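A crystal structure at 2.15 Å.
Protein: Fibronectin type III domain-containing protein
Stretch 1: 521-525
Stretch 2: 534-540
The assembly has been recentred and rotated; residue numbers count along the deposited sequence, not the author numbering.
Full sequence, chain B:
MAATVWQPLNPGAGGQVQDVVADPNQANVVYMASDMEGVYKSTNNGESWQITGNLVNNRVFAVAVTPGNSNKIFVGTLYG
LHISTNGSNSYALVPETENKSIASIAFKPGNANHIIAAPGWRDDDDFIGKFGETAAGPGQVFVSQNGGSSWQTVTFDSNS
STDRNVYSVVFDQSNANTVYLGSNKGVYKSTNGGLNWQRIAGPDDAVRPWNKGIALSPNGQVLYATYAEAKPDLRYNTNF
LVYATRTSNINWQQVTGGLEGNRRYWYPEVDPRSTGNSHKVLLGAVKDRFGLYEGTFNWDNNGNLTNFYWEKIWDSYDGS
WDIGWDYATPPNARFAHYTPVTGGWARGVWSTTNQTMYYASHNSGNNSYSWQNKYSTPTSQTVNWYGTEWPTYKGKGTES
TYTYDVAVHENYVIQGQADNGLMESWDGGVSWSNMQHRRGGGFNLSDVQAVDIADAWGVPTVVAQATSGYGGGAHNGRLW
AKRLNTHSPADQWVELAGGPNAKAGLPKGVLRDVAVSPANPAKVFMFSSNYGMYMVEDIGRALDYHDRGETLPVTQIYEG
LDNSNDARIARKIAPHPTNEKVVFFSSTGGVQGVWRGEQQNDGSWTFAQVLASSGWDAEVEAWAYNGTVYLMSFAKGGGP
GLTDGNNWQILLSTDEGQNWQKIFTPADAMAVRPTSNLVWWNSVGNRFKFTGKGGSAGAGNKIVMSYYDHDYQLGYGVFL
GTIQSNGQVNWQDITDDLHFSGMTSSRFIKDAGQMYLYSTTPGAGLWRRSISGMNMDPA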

# COMPACT_ATOMS: atom_id res chain seq x y z
N PRO B 521 5.66 16.83 26.21
CA PRO B 521 6.32 17.03 24.91
C PRO B 521 5.37 17.03 23.72
O PRO B 521 5.84 17.17 22.59
N ALA B 522 4.06 16.87 23.93
CA ALA B 522 3.11 17.09 22.84
C ALA B 522 2.76 18.56 22.68
O ALA B 522 2.22 18.95 21.64
N LYS B 523 3.07 19.39 23.67
CA LYS B 523 2.71 20.80 23.68
C LYS B 523 3.90 21.63 23.21
O LYS B 523 5.01 21.46 23.71
N VAL B 524 3.65 22.53 22.25
CA VAL B 524 4.71 23.32 21.62
C VAL B 524 4.35 24.80 21.71
O VAL B 524 3.23 25.19 21.39
N PHE B 525 5.32 25.61 22.14
CA PHE B 525 5.17 27.06 22.21
C PHE B 525 5.96 27.73 21.09
O PHE B 525 6.99 27.21 20.64
N TYR B 534 2.01 31.85 20.83
CA TYR B 534 0.99 30.90 20.42
C TYR B 534 1.40 29.51 20.87
O TYR B 534 2.57 29.24 21.16
N MET B 535 0.42 28.62 20.91
CA MET B 535 0.60 27.30 21.49
C MET B 535 -0.08 26.26 20.62
O MET B 535 -1.21 26.46 20.17
N VAL B 536 0.62 25.16 20.35
CA VAL B 536 0.01 23.95 19.83
C VAL B 536 -0.22 23.04 21.03
O VAL B 536 0.73 22.50 21.61
N GLU B 537 -1.49 22.89 21.43
CA GLU B 537 -1.80 22.16 22.65
C GLU B 537 -1.36 20.70 22.56
O GLU B 537 -0.80 20.15 23.52
N ASP B 538 -1.59 20.07 21.41
CA ASP B 538 -1.20 18.68 21.20
C ASP B 538 -0.82 18.53 19.73
O ASP B 538 -1.70 18.62 18.86
N ILE B 539 0.46 18.31 19.46
CA ILE B 539 0.91 18.27 18.07
C ILE B 539 0.42 17.02 17.36
O ILE B 539 0.28 17.02 16.13
N GLY B 540 0.15 15.94 18.09
CA GLY B 540 -0.46 14.78 17.47
C GLY B 540 -1.84 15.09 16.90
O GLY B 540 -2.17 14.68 15.79

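The two stretches run antiparallel, and the side chains of the paired strands divide between the two faces of the sheet. Y534 contributes little through its side chain: its CB points away, chi1 is m, and Y534 CB, the nearest side-chain atom, is 6.5 Å from F525 C. Its backbone does the work instead, with Y534 O lying 3.6 Å from F525 CA in a CA-H...O contact.

M535 and F525 form a non-hydrogen-bonded pair, with both side chains on the same face. M535 is extended through chi1 and chi2 (both t) before turning at chi3 (p), while F525 adopts the m rotamer with chi2 near -88°, which brings its ring toward the thioether. M535 SD lies 3.8 Å from F525 CE1 and 4.6 Å from the ring centroid, an oblique sulfur-aromatic contact. The same sulfur packs 3.7 Å from K523 CD.

V536 occupies the other face beside V524. Both valines are t, and V524 CB and V536 CB are 4.3 Å apart, held in register by the hydrogen bonds V524 N to V536 O (3.0 Å) and V536 N to V524 O (2.8 Å).

Although the CB of E537 points away, its t, p rotamer brings the carboxylate back toward K523. The lysine, t, t, m, t, reaches it with NZ 3.2 Å from E537 OE1, a salt bridge whose hydrogen bond is weak; NZ is also bonded elsewhere in the structure.

The CA-to-CB bond of D538 (chi1 t) points away from stretch 1, yet OD2 lies 4.0 Å from A522 CB, which points toward stretch 2; OD1 caps the following helix, accepting a weak bond from G540 N at 2.9 Å. I539, t, t, points toward stretch 1, its CB 4.5 Å from V524 CG2, and its N donates to A522 O at 2.9 Å. G540 makes no contact with stretch 1.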

# COMPACT_ATOMS: atom_id res chain seq x y z
CB PRO B 521 7.30 15.86 24.84
CG PRO B 521 6.73 14.82 25.75
CD PRO B 521 6.06 15.57 26.86
CB ALA B 522 1.84 16.28 23.09
CB LYS B 523 2.28 21.23 25.09
CG LYS B 523 2.04 22.72 25.26
CD LYS B 523 1.32 23.00 26.58
CE LYS B 523 -0.07 22.38 26.59
NZ LYS B 523 -0.77 22.57 27.90
CB VAL B 524 4.92 22.91 20.14
CG1 VAL B 524 6.13 23.63 19.57
CG2 VAL B 524 5.07 21.39 20.01
CB PHE B 525 5.67 27.61 23.55
CG PHE B 525 4.90 27.14 24.74
CD1 PHE B 525 3.77 27.82 25.17
CD2 PHE B 525 5.31 26.02 25.46
CE1 PHE B 525 3.05 27.38 26.28
CE2 PHE B 525 4.61 25.59 26.57
CZ PHE B 525 3.48 26.26 26.97
CB TYR B 534 0.75 30.95 18.91
CG TYR B 534 0.25 32.29 18.45
CD1 TYR B 534 1.11 33.38 18.31
CD2 TYR B 534 -1.10 32.49 18.17
CE1 TYR B 534 0.65 34.61 17.91
CE2 TYR B 534 -1.57 33.72 17.76
CZ TYR B 534 -0.69 34.78 17.64
OH TYR B 534 -1.15 36.01 17.24
CB MET B 535 0.02 27.25 22.91
CG MET B 535 0.10 25.90 23.60
SD MET B 535 -0.32 26.02 25.35
CE MET B 535 -2.09 26.27 25.26
CB VAL B 536 0.89 23.27 18.77
CG1 VAL B 536 0.31 21.92 18.39
CG2 VAL B 536 1.01 24.17 17.54
CB GLU B 537 -3.30 22.25 22.94
CG GLU B 537 -3.77 21.38 24.09
CD GLU B 537 -3.58 22.05 25.43
OE1 GLU B 537 -3.36 21.34 26.44
OE2 GLU B 537 -3.64 23.30 25.48
CB ASP B 538 -2.33 17.72 21.58
CG ASP B 538 -1.89 16.26 21.56
OD1 ASP B 538 -1.37 15.80 20.52
OD2 ASP B 538 -2.09 15.57 22.58
CB ILE B 539 2.44 18.40 18.00
CG1 ILE B 539 2.89 18.56 16.54
CG2 ILE B 539 3.12 17.21 18.67
CD1 ILE B 539 4.35 18.83 16.38